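Local coordinates for protein aminopeptidase P; XAA-pro aminopeptidase (Streptococcus thermophilus, PDB 3IL0) that is the N-terminal, creatinase/prolidase-type domain of an enzyme that probably acts as a metal-dependent aminopeptidase on peptides with proline in second position, at residues Arg58-Ala63 with Ile72-Asp77; Thr43-Ile46 with Arg51-Leu54; Glu9-Lys14 with Asp21-Thr26. All coordinates share one frame; numbering follows the deposited sequence.

Interaction 1 of 3, residues Arg58-Ala63 with Ile72-Asp77; sequences RYTLIA and IIESKD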
loop_
_atom_site.group_PDB
_atom_site.type_symbol
_atom_site.label_atom_id
_atom_site.label_comp_id
_atom_site.label_asym_id
_atom_site.label_seq_id
_atom_site.Cartn_x
_atom_site.Cartn_y
_atom_site.Cartn_z
ATOM N N ARG A 58 1.178 -18.128 -5.753
ATOM C CA ARG A 58 2.534 -18.427 -6.124
ATOM C C ARG A 58 3.582 -17.817 -5.157
ATOM O O ARG A 58 4.557 -18.491 -4.809
ATOM C CB ARG A 58 2.740 -17.963 -7.559
ATOM C CG ARG A 58 1.628 -18.480 -8.497
ATOM C CD ARG A 58 1.252 -17.451 -9.511
ATOM N NE ARG A 58 2.306 -17.292 -10.507
ATOM C CZ ARG A 58 2.476 -16.215 -11.271
ATOM N NH1 ARG A 58 1.676 -15.163 -11.149
ATOM N NH2 ARG A 58 3.467 -16.185 -12.162
ATOM N N TYR A 59 3.390 -16.570 -4.707
ATOM C CA TYR A 59 4.451 -15.883 -3.937
ATOM C C TYR A 59 4.154 -15.777 -2.462
ATOM O O TYR A 59 4.826 -15.031 -1.750
ATOM C CB TYR A 59 4.741 -14.492 -4.499
ATOM C CG TYR A 59 4.696 -14.420 -5.999
ATOM C CD1 TYR A 59 4.350 -13.238 -6.627
ATOM C CD2 TYR A 59 4.981 -15.539 -6.800
ATOM C CE1 TYR A 59 4.295 -13.150 -8.007
ATOM C CE2 TYR A 59 4.921 -15.465 -8.181
ATOM C CZ TYR A 59 4.577 -14.259 -8.779
ATOM O OH TYR A 59 4.518 -14.126 -10.144
ATOM N N THR A 60 3.171 -16.538 -1.996
ATOM C CA THR A 60 2.719 -16.407 -0.621
ATOM C C THR A 60 3.750 -16.927 0.372
ATOM O O THR A 60 3.987 -16.284 1.400
ATOM C CB THR A 60 1.397 -17.160 -0.382
ATOM O OG1 THR A 60 0.500 -16.918 -1.480
ATOM C CG2 THR A 60 0.770 -16.739 0.967
ATOM N N LEU A 61 4.341 -18.095 0.072
ATOM C CA LEU A 61 5.356 -18.710 0.940
ATOM C C LEU A 61 6.595 -17.830 0.941
ATOM O O LEU A 61 6.996 -17.325 2.002
ATOM C CB LEU A 61 5.710 -20.151 0.494
ATOM C CG LEU A 61 4.620 -21.244 0.555
ATOM C CD1 LEU A 61 4.903 -22.415 -0.446
ATOM C CD2 LEU A 61 4.418 -21.742 1.992
ATOM N N ILE A 62 7.183 -17.633 -0.245
ATOM C CA ILE A 62 8.249 -16.628 -0.436
ATOM C C ILE A 62 8.019 -15.434 0.500
ATOM O O ILE A 62 8.787 -15.206 1.456
ATOM C CB ILE A 62 8.273 -16.046 -1.884
ATOM C CG1 ILE A 62 8.681 -17.096 -2.915
ATOM C CG2 ILE A 62 9.179 -14.805 -1.940
ATOM C CD1 ILE A 62 7.527 -17.628 -3.744
ATOM N N ALA A 63 6.932 -14.702 0.212
ATOM C CA ALA A 63 6.590 -13.477 0.922
ATOM C C ALA A 63 6.347 -13.761 2.395
ATOM O O ALA A 63 6.794 -12.995 3.258
ATOM C CB ALA A 63 5.364 -12.815 0.289
ATOM N N ILE A 72 0.352 -10.498 5.584
ATOM C CA ILE A 72 0.360 -11.035 4.197
ATOM C C ILE A 72 -1.042 -11.539 3.832
ATOM O O ILE A 72 -1.651 -12.274 4.610
ATOM C CB ILE A 72 1.360 -12.231 3.993
ATOM C CG1 ILE A 72 2.662 -12.064 4.800
ATOM C CG2 ILE A 72 1.655 -12.466 2.510
ATOM C CD1 ILE A 72 3.496 -10.848 4.520
ATOM N N ILE A 73 -1.557 -11.141 2.665
ATOM C CA ILE A 73 -2.900 -11.503 2.225
ATOM C C ILE A 73 -2.781 -12.212 0.894
ATOM O O ILE A 73 -2.292 -11.663 -0.104
ATOM C CB ILE A 73 -3.862 -10.277 2.068
ATOM C CG1 ILE A 73 -3.815 -9.338 3.281
ATOM C CG2 ILE A 73 -5.278 -10.743 1.846
ATOM C CD1 ILE A 73 -4.248 -9.938 4.599
ATOM N N GLU A 74 -3.241 -13.451 0.868
ATOM C CA GLU A 74 -3.293 -14.190 -0.392
ATOM C C GLU A 74 -4.444 -13.603 -1.168
ATOM O O GLU A 74 -5.552 -13.509 -0.656
ATOM C CB GLU A 74 -3.475 -15.698 -0.157
ATOM C CG GLU A 74 -3.076 -16.564 -1.388
ATOM C CD GLU A 74 -2.874 -18.067 -1.067
ATOM O OE1 GLU A 74 -2.871 -18.453 0.136
ATOM O OE2 GLU A 74 -2.709 -18.855 -2.032
ATOM N N SER A 75 -4.176 -13.149 -2.381
ATOM C CA SER A 75 -5.204 -12.451 -3.137
ATOM C C SER A 75 -4.888 -12.430 -4.621
ATOM O O SER A 75 -3.758 -12.225 -5.018
ATOM C CB SER A 75 -5.345 -11.007 -2.612
ATOM O OG SER A 75 -6.054 -10.188 -3.537
ATOM N N LYS A 76 -5.915 -12.638 -5.429
ATOM C CA LYS A 76 -5.813 -12.521 -6.867
ATOM C C LYS A 76 -6.508 -11.245 -7.377
ATOM O O LYS A 76 -6.374 -10.906 -8.562
ATOM C CB LYS A 76 -6.432 -13.757 -7.509
ATOM C CG LYS A 76 -5.782 -14.210 -8.818
ATOM C CD LYS A 76 -6.502 -15.459 -9.415
ATOM C CE LYS A 76 -8.063 -15.325 -9.436
ATOM N NZ LYS A 76 -8.755 -16.415 -10.187
ATOM N N ASP A 77 -7.268 -10.548 -6.515
ATOM C CA ASP A 77 -7.701 -9.139 -6.803
ATOM C C ASP A 77 -7.409 -8.206 -5.643
ATOM O O ASP A 77 -8.247 -8.011 -4.748
ATOM C CB ASP A 77 -9.179 -9.001 -7.172
ATOM C CG ASP A 77 -9.447 -7.692 -7.940
ATOM O OD1 ASP A 77 -8.602 -6.716 -7.906
ATOM O OD2 ASP A 77 -10.502 -7.678 -8.602
#

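Interaction 2 of 3, residues Thr43-Ile46 with Arg51-Leu54; sequences TVFI and RLFL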
loop_
_atom_site.group_PDB
_atom_site.type_symbol
_atom_site.label_atom_id
_atom_site.label_comp_id
_atom_site.label_asym_id
_atom_site.label_seq_id
_atom_site.Cartn_x
_atom_site.Cartn_y
_atom_site.Cartn_z
ATOM N N THR A 43 1.101 -5.891 -4.015
ATOM C CA THR A 43 0.518 -4.555 -3.752
ATOM C C THR A 43 0.686 -4.360 -2.266
ATOM O O THR A 43 0.562 -5.325 -1.474
ATOM C CB THR A 43 -1.002 -4.448 -4.120
ATOM O OG1 THR A 43 -1.201 -4.704 -5.523
ATOM C CG2 THR A 43 -1.619 -3.017 -3.778
ATOM N N VAL A 44 0.968 -3.130 -1.874
ATOM C CA VAL A 44 1.047 -2.773 -0.460
ATOM C C VAL A 44 -0.017 -1.742 -0.142
ATOM O O VAL A 44 -0.323 -0.853 -0.967
ATOM C CB VAL A 44 2.450 -2.278 -0.131
ATOM C CG1 VAL A 44 2.515 -1.498 1.206
ATOM C CG2 VAL A 44 3.373 -3.458 -0.182
ATOM N N PHE A 45 -0.590 -1.856 1.045
ATOM C CA PHE A 45 -1.579 -0.932 1.458
ATOM C C PHE A 45 -1.331 -0.700 2.944
ATOM O O PHE A 45 -1.555 -1.599 3.732
ATOM C CB PHE A 45 -2.990 -1.493 1.189
ATOM C CG PHE A 45 -4.109 -0.506 1.472
ATOM C CD1 PHE A 45 -4.388 0.499 0.589
ATOM C CD2 PHE A 45 -4.852 -0.588 2.624
ATOM C CE1 PHE A 45 -5.410 1.412 0.842
ATOM C CE2 PHE A 45 -5.913 0.332 2.912
ATOM C CZ PHE A 45 -6.190 1.317 2.010
ATOM N N ILE A 46 -0.906 0.510 3.311
ATOM C CA ILE A 46 -0.537 0.888 4.684
ATOM C C ILE A 46 -1.510 1.955 5.213
ATOM O O ILE A 46 -1.797 2.965 4.532
ATOM C CB ILE A 46 0.959 1.393 4.792
ATOM C CG1 ILE A 46 1.917 0.280 4.371
ATOM C CG2 ILE A 46 1.351 1.828 6.243
ATOM C CD1 ILE A 46 3.391 0.722 4.325
ATOM N N ARG A 51 -0.502 -2.842 7.997
ATOM C CA ARG A 51 0.349 -2.908 6.858
ATOM C C ARG A 51 -0.053 -4.171 6.149
ATOM O O ARG A 51 0.066 -5.265 6.720
ATOM C CB ARG A 51 1.799 -2.981 7.286
ATOM C CG ARG A 51 2.241 -1.813 8.143
ATOM C CD ARG A 51 3.742 -1.733 8.202
ATOM N NE ARG A 51 4.082 -0.800 9.264
ATOM C CZ ARG A 51 4.374 -1.131 10.517
ATOM N NH1 ARG A 51 4.452 -2.398 10.898
ATOM N NH2 ARG A 51 4.608 -0.169 11.389
ATOM N N LEU A 52 -0.527 -4.037 4.912
ATOM C CA LEU A 52 -0.940 -5.176 4.138
ATOM C C LEU A 52 -0.004 -5.414 2.982
ATOM O O LEU A 52 0.429 -4.483 2.281
ATOM C CB LEU A 52 -2.346 -4.959 3.605
ATOM C CG LEU A 52 -3.477 -4.682 4.592
ATOM C CD1 LEU A 52 -4.797 -4.645 3.835
ATOM C CD2 LEU A 52 -3.476 -5.755 5.782
ATOM N N PHE A 53 0.296 -6.679 2.756
ATOM C CA PHE A 53 1.075 -7.070 1.585
ATOM C C PHE A 53 0.211 -8.045 0.828
ATOM O O PHE A 53 -0.203 -9.062 1.392
ATOM C CB PHE A 53 2.405 -7.739 2.022
ATOM C CG PHE A 53 3.260 -8.194 0.873
ATOM C CD1 PHE A 53 4.337 -7.423 0.447
ATOM C CD2 PHE A 53 2.984 -9.391 0.206
ATOM C CE1 PHE A 53 5.129 -7.837 -0.610
ATOM C CE2 PHE A 53 3.744 -9.796 -0.868
ATOM C CZ PHE A 53 4.837 -9.027 -1.268
ATOM N N LEU A 54 -0.063 -7.771 -0.438
ATOM C CA LEU A 54 -1.018 -8.595 -1.146
ATOM C C LEU A 54 -0.366 -9.243 -2.351
ATOM O O LEU A 54 0.177 -8.557 -3.221
ATOM C CB LEU A 54 -2.284 -7.776 -1.537
ATOM C CG LEU A 54 -3.048 -7.057 -0.402
ATOM C CD1 LEU A 54 -2.787 -5.577 -0.409
ATOM C CD2 LEU A 54 -4.518 -7.293 -0.505
#

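Interaction 3 of 3, residues Glu9-Lys14 with Asp21-Thr26; sequences ERFDAK and DALLVT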
loop_
_atom_site.group_PDB
_atom_site.type_symbol
_atom_site.label_atom_id
_atom_site.label_comp_id
_atom_site.label_asym_id
_atom_site.label_seq_id
_atom_site.Cartn_x
_atom_site.Cartn_y
_atom_site.Cartn_z
ATOM N N GLU A 9 8.142 3.569 10.388
ATOM C CA GLU A 9 7.722 4.609 11.313
ATOM C C GLU A 9 7.787 6.013 10.682
ATOM O O GLU A 9 6.981 6.877 11.045
ATOM C CB GLU A 9 8.479 4.544 12.642
ATOM C CG GLU A 9 7.678 3.881 13.792
ATOM C CD GLU A 9 8.109 2.415 14.119
ATOM O OE1 GLU A 9 9.336 2.151 14.354
ATOM O OE2 GLU A 9 7.201 1.530 14.195
ATOM N N ARG A 10 8.700 6.263 9.733
ATOM C CA ARG A 10 8.601 7.511 8.972
ATOM C C ARG A 10 7.264 7.524 8.203
ATOM O O ARG A 10 6.574 8.545 8.136
ATOM C CB ARG A 10 9.738 7.670 7.977
ATOM C CG ARG A 10 11.046 8.226 8.544
ATOM C CD ARG A 10 12.249 7.677 7.795
ATOM N NE ARG A 10 13.447 7.764 8.620
ATOM C CZ ARG A 10 14.184 8.882 8.809
ATOM N NH1 ARG A 10 13.840 10.044 8.234
ATOM N NH2 ARG A 10 15.278 8.845 9.591
ATOM N N PHE A 11 6.934 6.378 7.612
ATOM C CA PHE A 11 5.788 6.245 6.732
ATOM C C PHE A 11 4.543 6.701 7.512
ATOM O O PHE A 11 3.787 7.571 7.084
ATOM C CB PHE A 11 5.657 4.775 6.283
ATOM C CG PHE A 11 4.722 4.565 5.088
ATOM C CD1 PHE A 11 5.229 4.176 3.860
ATOM C CD2 PHE A 11 3.341 4.764 5.210
ATOM C CE1 PHE A 11 4.406 3.966 2.802
ATOM C CE2 PHE A 11 2.488 4.572 4.135
ATOM C CZ PHE A 11 3.008 4.157 2.939
ATOM N N ASP A 12 4.382 6.111 8.689
ATOM C CA ASP A 12 3.299 6.435 9.605
ATOM C C ASP A 12 3.222 7.939 9.894
ATOM O O ASP A 12 2.171 8.578 9.787
ATOM C CB ASP A 12 3.553 5.653 10.880
ATOM C CG ASP A 12 2.302 5.455 11.709
ATOM O OD1 ASP A 12 1.803 6.448 12.291
ATOM O OD2 ASP A 12 1.853 4.296 11.812
ATOM N N ALA A 13 4.357 8.525 10.247
ATOM C CA ALA A 13 4.383 9.952 10.531
ATOM C C ALA A 13 3.927 10.783 9.296
ATOM O O ALA A 13 3.260 11.843 9.398
ATOM C CB ALA A 13 5.788 10.331 10.956
ATOM N N LYS A 14 4.295 10.289 8.120
ATOM C CA LYS A 14 4.028 11.021 6.898
ATOM C C LYS A 14 2.525 10.932 6.615
ATOM O O LYS A 14 1.928 11.899 6.149
ATOM C CB LYS A 14 4.903 10.486 5.764
ATOM C CG LYS A 14 4.909 11.328 4.480
ATOM C CD LYS A 14 6.372 11.427 3.869
ATOM C CE LYS A 14 6.497 12.696 3.077
ATOM N NZ LYS A 14 5.733 12.507 1.860
ATOM N N ASP A 21 -5.646 8.473 5.565
ATOM C CA ASP A 21 -5.880 7.239 6.348
ATOM C C ASP A 21 -5.100 6.041 5.824
ATOM O O ASP A 21 -4.890 5.036 6.554
ATOM C CB ASP A 21 -7.341 6.887 6.295
ATOM C CG ASP A 21 -8.194 7.955 6.920
ATOM O OD1 ASP A 21 -7.734 8.494 7.945
ATOM O OD2 ASP A 21 -9.238 8.331 6.363
ATOM N N ALA A 22 -4.702 6.120 4.547
ATOM C CA ALA A 22 -4.030 5.017 3.866
ATOM C C ALA A 22 -3.263 5.488 2.605
ATOM O O ALA A 22 -3.532 6.537 2.057
ATOM C CB ALA A 22 -5.107 3.967 3.491
ATOM N N LEU A 23 -2.311 4.679 2.181
ATOM C CA LEU A 23 -1.617 4.849 0.944
ATOM C C LEU A 23 -1.526 3.513 0.249
ATOM O O LEU A 23 -1.099 2.499 0.829
ATOM C CB LEU A 23 -0.223 5.421 1.149
ATOM C CG LEU A 23 0.488 5.900 -0.132
ATOM C CD1 LEU A 23 -0.209 7.124 -0.805
ATOM C CD2 LEU A 23 1.925 6.161 0.186
ATOM N N LEU A 24 -1.972 3.504 -0.990
ATOM C CA LEU A 24 -1.778 2.392 -1.839
ATOM C C LEU A 24 -0.368 2.586 -2.463
ATOM O O LEU A 24 -0.084 3.629 -3.034
ATOM C CB LEU A 24 -2.869 2.445 -2.891
ATOM C CG LEU A 24 -2.784 1.430 -4.017
ATOM C CD1 LEU A 24 -3.276 0.121 -3.434
ATOM C CD2 LEU A 24 -3.601 1.830 -5.276
ATOM N N VAL A 25 0.466 1.554 -2.379
ATOM C CA VAL A 25 1.820 1.532 -2.913
ATOM C C VAL A 25 1.923 0.414 -3.962
ATOM O O VAL A 25 1.773 -0.748 -3.646
ATOM C CB VAL A 25 2.861 1.290 -1.772
ATOM C CG1 VAL A 25 4.253 1.265 -2.318
ATOM C CG2 VAL A 25 2.687 2.358 -0.672
ATOM N N THR A 26 2.110 0.819 -5.211
ATOM C CA THR A 26 2.332 -0.031 -6.367
ATOM C C THR A 26 3.752 0.364 -6.807
ATOM O O THR A 26 4.274 1.452 -6.429
ATOM C CB THR A 26 1.319 0.320 -7.467
ATOM O OG1 THR A 26 1.233 1.761 -7.587
ATOM C CG2 THR A 26 -0.068 -0.146 -7.077
#

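Interaction 1 of 3, residues Arg58-Ala63 with Ile72-Asp77
The first torsions bring Thr-60 and Glu-74 side by side: chi1 of -43° sets the Thr-60 hydroxyl beside its own backbone N, while in Glu-74 CG lies opposite the backbone N (chi1 -161°) and the rest of the chain runs on extended. The side chains cross at about a right angle, so OG1 of Thr-60 rests against the aliphatic stem and the carboxylate carbon of Glu-74, 3.6 Å from its CD. Neither carboxylate oxygen bonds to that hydroxyl; OG1 is instead hydrogen-bonded to the backbone O of Asp-56, so a small polar residue suits the first turn of the helix. Tyr-59 holds the N-cap position, and its O accepts the bond from N of Ala-63 at 2.9 Å, which closes that turn. Three residues after Thr-60, the methyl of Ala-63 approaches the branch methyl of Ile-72, CB to CG2 at 4.3 Å, and CD1 of Ile-72 comes within 4.1 Å of the Ala-63 O. Alanine's small size allows the helix to lie over the strand here, and Phe-53, on strand 51-55, touches the side chains of both residues. The polar pair lies toward the surface, the apolar one deeper. Together they join the last two elements of a beta-alpha-beta crossover, strand 51-55, helix 60-66 and the parallel strand 71-74, at one margin of the domain's mixed sheet.

Interaction 2 of 3, residues Thr43-Ile46 with Arg51-Leu54
Thr-43 and Leu-54 form a hydrogen-bonded antiparallel pair in which each backbone N-H and C=O finds its counterpart: Thr-43 N to Leu-54 O at 2.9 Å, and Leu-54 N to Thr-43 O at 2.7 Å, the latter nearly along the C=O axis (162°). Phe-45 and Leu-52 repeat the exchange, with Phe-45 N to Leu-52 O at 3.1 Å and Leu-52 N to Phe-45 O at 2.9 Å, but both donors are tilted from the carbonyl planes. Leu-52 O also receives a CA-H contact from Val-44, 3.3 Å from CA to O. These strands are the two arms of a beta hairpin inside the mixed sheet, so Val-44 and Ile-46 direct their backbone groups outward to Val-25 and Leu-23, while Arg-51 and Phe-53 bond to strand 71-74. On the face covered by helix 28-35, CG of Phe-53 lies opposite its backbone N (chi1 179°), which carries the ring out beside Val-44; CG2 of the valine meets CD1 at 4.1 Å, the side chains meeting at a slant. On the face covered by helix 78-88, Phe-45 CD2 touches Leu-52 CD1 at 4.2 Å. Arg-51 lays its CG methylene against CG2 of Ile-46, and its NH1 is bonded to the backbone O of Gly-69.

Interaction 3 of 3, residues Glu9-Lys14 with Asp21-Thr26
Phe-11 on helix 7-18 sets the CZ end of its ring against Leu-23 and Val-25 of strand 22-25, a helix-on-sheet packing of the domain's alpha/beta fold, in which helices cover both faces of a mixed sheet. Helix and strand backbones stay well apart, the nearest CA atoms being those of Phe-11 and Leu-23 at 9.5 Å, and a long, flat aromatic side chain is suited to bridge that gap. With chi1 at -165°, CG of Phe-11 points away from its own backbone N and the ring extends toward the sheet, its CZ leading. The two aliphatic partners receive it differently. Leu-23 crosses the phenylalanine at a slant and touches it with two atoms: its CD2 is 3.6 Å from CZ, and its CB is 4.1 Å from CE2. Val-25 comes from the opposite direction, with CG2 at the ring edge and close to its plane. As residues two apart on a strand, Leu-23 and Val-25 present their CB atoms on the same face, and this pairing lets them share one ring. Phe-123 stacks edge-to-face on Phe-11, while Met-124, Leu-127, Leu-34 and Ile-46 touch it as well, so the aromatic is embedded in apolar groups of two other helices and a neighbouring strand. At the edge facing Val-25, CZ is 4.0 Å and CE1 4.2 Å from the valine CG2.

Interactions 2 and 3 are buried, whereas interaction 1 lies at one margin of the fold and is only partly buried. All three reach the same sheet. Interaction 2 joins two interior strands of it through backbone bonds; strand 22-25 of interaction 3 bonds to one side of the hairpin through Val-44 and Ile-46, and strand 71-74 of interaction 1 to the other. Interactions 1 and 3, with centres about 21 Å apart, both pack a helix on a strand, but the first mixes a polar pair with a small apolar one, while the third is wholly apolar and aromatic. Phe-53 serves interactions 1 and 2 alike, its backbone O probably bonding to Ile-73 N while its ring packs on the helix.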